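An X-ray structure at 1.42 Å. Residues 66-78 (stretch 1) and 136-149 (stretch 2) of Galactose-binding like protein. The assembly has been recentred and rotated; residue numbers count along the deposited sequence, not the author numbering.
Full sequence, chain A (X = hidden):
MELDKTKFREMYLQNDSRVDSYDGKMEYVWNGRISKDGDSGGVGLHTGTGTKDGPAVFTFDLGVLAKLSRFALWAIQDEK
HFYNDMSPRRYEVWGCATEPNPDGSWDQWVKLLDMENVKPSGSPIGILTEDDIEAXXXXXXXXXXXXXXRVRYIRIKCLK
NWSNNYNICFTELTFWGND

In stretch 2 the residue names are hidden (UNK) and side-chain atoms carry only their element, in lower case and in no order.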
# COMPACT_ATOMS: atom_id res chain seq x y z
N ALA A 66 -19.19 -1.15 8.13
CA ALA A 66 -19.45 -2.01 9.27
C ALA A 66 -19.98 -1.18 10.43
O ALA A 66 -19.43 -0.08 10.73
CB ALA A 66 -18.14 -2.61 9.79
N LYS A 67 -20.87 -1.87 11.15
CA LYS A 67 -21.13 -1.30 12.53
C LYS A 67 -20.11 -1.94 13.50
O LYS A 67 -20.20 -3.17 13.72
CB LYS A 67 -22.57 -1.59 13.02
CG LYS A 67 -22.86 -0.95 14.37
CD LYS A 67 -23.12 0.49 14.37
CE LYS A 67 -23.75 0.97 15.65
NZ LYS A 67 -23.94 2.44 15.58
N LEU A 68 -19.12 -1.18 13.96
CA LEU A 68 -18.04 -1.80 14.68
C LEU A 68 -18.51 -2.11 16.11
O LEU A 68 -19.15 -1.30 16.78
CB LEU A 68 -16.83 -0.86 14.78
CG LEU A 68 -16.17 -0.59 13.43
CD1 LEU A 68 -15.00 0.39 13.62
CD2 LEU A 68 -15.72 -1.90 12.82
N SER A 69 -17.98 -3.23 16.64
CA SER A 69 -18.25 -3.65 18.02
C SER A 69 -16.98 -3.71 18.89
O SER A 69 -17.01 -3.26 20.05
CB SER A 69 -18.94 -4.95 18.01
OG SER A 69 -18.12 -5.96 17.40
N ARG A 70 -15.84 -4.18 18.32
CA ARG A 70 -14.64 -4.30 19.12
C ARG A 70 -13.41 -4.09 18.25
O ARG A 70 -13.45 -4.26 17.00
CB ARG A 70 -14.60 -5.71 19.79
CG ARG A 70 -15.77 -6.02 20.72
CD ARG A 70 -15.48 -7.22 21.64
NE ARG A 70 -14.63 -6.95 22.80
CZ ARG A 70 -13.33 -7.19 22.86
NH1 ARG A 70 -12.77 -7.99 21.94
NH2 ARG A 70 -12.57 -6.86 23.88
N PHE A 71 -12.31 -3.72 18.95
CA PHE A 71 -11.01 -3.47 18.34
C PHE A 71 -9.93 -4.07 19.22
O PHE A 71 -10.05 -4.00 20.47
CB PHE A 71 -10.82 -1.96 18.11
CG PHE A 71 -9.43 -1.59 17.68
CD1 PHE A 71 -9.00 -1.76 16.37
CD2 PHE A 71 -8.51 -1.19 18.67
CE1 PHE A 71 -7.71 -1.37 16.04
CE2 PHE A 71 -7.25 -0.79 18.30
CZ PHE A 71 -6.85 -0.88 17.01
N ALA A 72 -8.92 -4.66 18.62
CA ALA A 72 -7.76 -5.13 19.38
C ALA A 72 -6.49 -4.82 18.62
O ALA A 72 -6.49 -4.80 17.38
CB ALA A 72 -7.88 -6.63 19.74
N LEU A 73 -5.36 -4.69 19.30
CA LEU A 73 -4.09 -4.38 18.71
C LEU A 73 -3.01 -5.07 19.53
O LEU A 73 -3.03 -4.95 20.77
CB LEU A 73 -3.85 -2.88 18.58
CG LEU A 73 -2.53 -2.42 17.90
CD1 LEU A 73 -2.77 -1.11 17.12
CD2 LEU A 73 -1.37 -2.26 18.92
N TRP A 74 -2.02 -5.67 18.85
CA TRP A 74 -0.91 -6.36 19.51
C TRP A 74 0.41 -5.68 19.10
O TRP A 74 0.70 -5.56 17.92
CB TRP A 74 -0.82 -7.87 19.08
CG TRP A 74 -1.97 -8.64 19.64
CD1 TRP A 74 -1.93 -9.42 20.76
CD2 TRP A 74 -3.36 -8.71 19.16
NE1 TRP A 74 -3.16 -10.00 20.98
CE2 TRP A 74 -4.05 -9.62 19.99
CE3 TRP A 74 -4.05 -8.28 18.03
CZ2 TRP A 74 -5.38 -9.99 19.82
CZ3 TRP A 74 -5.37 -8.63 17.81
CH2 TRP A 74 -6.05 -9.46 18.73
N ALA A 75 1.25 -5.45 20.08
CA ALA A 75 2.65 -5.11 19.92
C ALA A 75 3.44 -6.32 19.38
O ALA A 75 3.05 -7.49 19.56
CB ALA A 75 3.23 -4.63 21.26
N ILE A 76 4.57 -6.03 18.72
CA ILE A 76 5.44 -7.11 18.26
C ILE A 76 5.87 -7.91 19.52
O ILE A 76 6.14 -7.34 20.60
CB ILE A 76 6.66 -6.49 17.52
CG1 ILE A 76 6.19 -5.80 16.22
CG2 ILE A 76 7.78 -7.53 17.26
CD1 ILE A 76 7.25 -4.85 15.64
N GLN A 77 5.76 -9.24 19.43
CA GLN A 77 5.66 -10.10 20.64
C GLN A 77 7.00 -10.57 21.24
O GLN A 77 7.33 -11.78 21.33
CB GLN A 77 4.77 -11.30 20.28
CG GLN A 77 3.31 -10.94 19.95
CD GLN A 77 2.49 -10.58 21.18
OE1 GLN A 77 1.98 -9.42 21.40
NE2 GLN A 77 2.28 -11.61 21.96
N ASP A 78 7.80 -9.57 21.62
CA ASP A 78 9.05 -9.91 22.30
C ASP A 78 9.44 -8.80 23.28
O ASP A 78 8.80 -7.72 23.28
CB ASP A 78 10.15 -10.13 21.25
CG ASP A 78 10.31 -9.02 20.23
OD1 ASP A 78 10.16 -7.86 20.58
OD2 ASP A 78 10.55 -9.36 19.05
N UNK A 136 0.33 -8.29 27.30
CA UNK A 136 0.79 -8.05 25.96
C UNK A 136 0.41 -9.17 24.98
O UNK A 136 0.19 -8.86 23.80
c UNK A 136 2.28 -7.72 26.00
N UNK A 137 0.35 -10.45 25.40
CA UNK A 137 -0.19 -11.52 24.56
C UNK A 137 -1.67 -11.33 24.35
O UNK A 137 -2.10 -11.68 23.25
n UNK A 137 3.94 -15.77 26.64
c UNK A 137 0.11 -12.91 25.15
c UNK A 137 3.49 -14.59 25.86
c UNK A 137 2.00 -14.41 26.02
c UNK A 137 1.57 -13.05 25.46
N UNK A 138 -2.45 -10.79 25.33
CA UNK A 138 -3.89 -10.65 25.15
C UNK A 138 -4.15 -9.50 24.15
O UNK A 138 -5.13 -9.51 23.42
c UNK A 138 -6.02 -9.84 26.30
c UNK A 138 -4.49 -11.62 27.36
c UNK A 138 -4.58 -10.35 26.49
c UNK A 138 -4.77 -11.43 28.85
N UNK A 139 -3.24 -8.49 24.12
CA UNK A 139 -3.43 -7.32 23.25
C UNK A 139 -4.26 -6.19 23.90
O UNK A 139 -5.07 -6.49 24.80
N UNK A 140 -4.14 -4.95 23.41
CA UNK A 140 -5.09 -3.93 23.81
C UNK A 140 -6.46 -4.32 23.27
O UNK A 140 -6.54 -4.86 22.16
c UNK A 140 -4.63 -2.60 23.21
c UNK A 140 -3.36 -2.08 23.86
o UNK A 140 -2.69 -1.23 23.16
o UNK A 140 -3.14 -2.35 25.09
N UNK A 141 -7.51 -4.09 24.03
CA UNK A 141 -8.87 -4.57 23.79
C UNK A 141 -9.84 -3.41 24.04
O UNK A 141 -9.76 -2.74 25.08
c UNK A 141 -9.29 -5.66 24.80
c UNK A 141 -8.49 -6.95 24.62
n UNK A 141 -7.94 -8.49 22.80
o UNK A 141 -10.03 -7.73 22.98
c UNK A 141 -8.85 -7.71 23.36
N UNK A 142 -10.78 -3.14 23.14
CA UNK A 142 -11.77 -2.09 23.40
C UNK A 142 -13.10 -2.45 22.77
O UNK A 142 -13.11 -3.05 21.70
c UNK A 142 -11.28 -0.80 22.89
N UNK A 143 -14.18 -2.08 23.46
CA UNK A 143 -15.49 -2.08 22.82
C UNK A 143 -15.74 -0.71 22.20
O UNK A 143 -15.42 0.32 22.75
c UNK A 143 -16.56 -2.28 23.93
n UNK A 143 -16.62 -3.81 25.85
c UNK A 143 -16.40 -3.68 24.54
o UNK A 143 -16.11 -4.69 23.88
N UNK A 144 -16.30 -0.72 20.99
CA UNK A 144 -16.63 0.54 20.31
C UNK A 144 -18.02 0.99 20.73
O UNK A 144 -18.93 0.18 20.67
c UNK A 144 -17.00 1.48 18.03
c UNK A 144 -16.52 0.26 18.80
c UNK A 144 -15.13 -0.17 18.33
N UNK A 145 -18.21 2.25 21.21
CA UNK A 145 -19.55 2.66 21.65
C UNK A 145 -20.60 2.42 20.58
O UNK A 145 -20.32 2.70 19.39
c UNK A 145 -19.36 4.14 21.93
c UNK A 145 -17.88 4.24 22.32
c UNK A 145 -17.15 3.27 21.41
N UNK A 146 -21.85 2.10 20.97
CA UNK A 146 -23.01 1.90 20.06
C UNK A 146 -23.42 3.22 19.41
O UNK A 146 -23.90 3.13 18.27
c UNK A 146 -26.63 0.84 21.09
c UNK A 146 -25.29 -0.13 19.24
c UNK A 146 -24.20 1.38 20.90
c UNK A 146 -25.48 1.08 20.14
N UNK A 147 -23.07 4.37 19.93
CA UNK A 147 -23.43 5.59 19.19
C UNK A 147 -22.45 5.97 18.10
O UNK A 147 -22.71 6.94 17.39
c UNK A 147 -22.43 7.25 20.88
o UNK A 147 -21.29 6.77 20.66
o UNK A 147 -22.68 8.22 21.64
c UNK A 147 -23.65 6.74 20.15
N UNK A 148 -21.38 5.20 17.86
CA UNK A 148 -20.53 5.52 16.71
C UNK A 148 -21.24 5.17 15.41
O UNK A 148 -21.94 4.17 15.37
c UNK A 148 -19.24 4.67 16.88
se UNK A 148 -17.84 7.14 17.84
c UNK A 148 -17.65 7.95 16.13
c UNK A 148 -18.36 5.26 18.04
N UNK A 149 -20.97 5.93 14.31
CA UNK A 149 -21.56 5.60 13.02
C UNK A 149 -20.88 4.36 12.44
O UNK A 149 -19.73 3.99 12.79
c UNK A 149 -21.19 6.75 12.09
c UNK A 149 -20.07 7.10 14.25
c UNK A 149 -19.94 7.37 12.76
O HOH W 1 -19.30 1.59 14.25
O HOH W 2 -20.41 1.14 16.83
O HOH W 3 -21.15 -1.31 19.21
O HOH W 4 0.36 -6.27 22.72

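Position 136 ends the side chain at one carbon, which is alanine, Ala136. Its carbonyl O faces stretch 1, and a water bridges it (2.8 Å from Ala136 O) to Ala75 N (2.9 Å from the water).

Position 137 carries four carbons in a row ending in nitrogen. The CA-to-CB bond points away overall, though CB touches stretch 1. This is lysine, Lys137. The chain is extended and exposed. The backbone carbonyl also takes part: Trp74 NE1 gives a weak hydrogen bond to Lys137 O at 3.0 Å.

Position 138 has four carbons, forked at the first, with one arm two carbons long. That is isoleucine, Ile138. Its CA-to-CB bond points away from stretch 1, and the residue is exposed.

Position 139 has no side-chain atoms and is Gly139. It is the first residue to leave the helix, with phi 88° and psi 159°. A CB would sit 2.6 Å from Trp74 NE1, a clash, and would be jammed against the preceding carbonyl. Instead, Gly139 CA lies over the face of the indole, 3.8 Å from the centroid of the five-membered ring of Trp74.

Position 140 has two carbons, the second carrying two oxygens. It is aspartate, Asp140. The carboxylate is hydrogen-bonded elsewhere in the structure. The backbone pairs with Leu73: Asp140 N to Leu73 O is 2.9 Å, and Leu73 N to Asp140 O is 3.1 Å.

Position 141 has three carbons, the third bearing one oxygen and one nitrogen. The oxygen meets the Arg70 guanidinium, and the residue is glutamine, Gln141. OE1 of Gln141 accepts from Arg70 NH1 at 2.9 Å and from Arg70 NH2 at 2.8 Å. NE2 of Gln141 donates to Ile138 O at 3.1 Å, which fits this amide orientation.

Position 142 has a single carbon and is Ala142. It pairs with Phe71 through two hydrogen bonds, Phe71 N to Ala142 O and Ala142 N to Phe71 O, both 2.9 Å.

Position 143 has two carbons, the second with one oxygen and one nitrogen. The oxygen lies at Arg70 NE. It is asparagine, Asn143. Arg70 NE donates to OD1 of Asn143 at 2.9 Å.

Position 144 has one carbon carrying two more. Its CA-to-CB bond points toward stretch 1, and the fork meets Leu68. It is valine, Val144. CG2 of Val144 packs 4.0 Å from Leu68 CB. Val144 N donates to Ser69 O at 2.8 Å.

Position 145 has three carbons closing a ring onto the backbone N. This is proline, Pro145, which starts a type I turn.

Position 146 has four carbons, forked at the second. One terminal carbon reaches the Lys67 side chain. It is leucine, Leu146, with CD1 of Leu146 4.1 Å from Lys67 CE. Leu146 O accepts from Lys67 NZ at 2.8 Å.

Position 147 has two carbons and two terminal oxygens. It is Asp147, clear of stretch 1.

Position 148 has two carbons, a selenium and a further carbon, unbranched. It is selenomethionine, Met148. Lys67 NZ donates to Met148 O at 2.7 Å.

Position 149 has three carbons closing a ring onto the backbone N. It is proline, Pro149. A water links Pro149 O to Leu68 N, 2.8 Å from each.

The contact is an antiparallel strand pair. Arg70 clamps two amides on one face, while Trp74 and Lys67 bind backbone carbonyls beyond the paired strands.

Stretch 2, residues 136-149: AKIGDQANVPLDMP
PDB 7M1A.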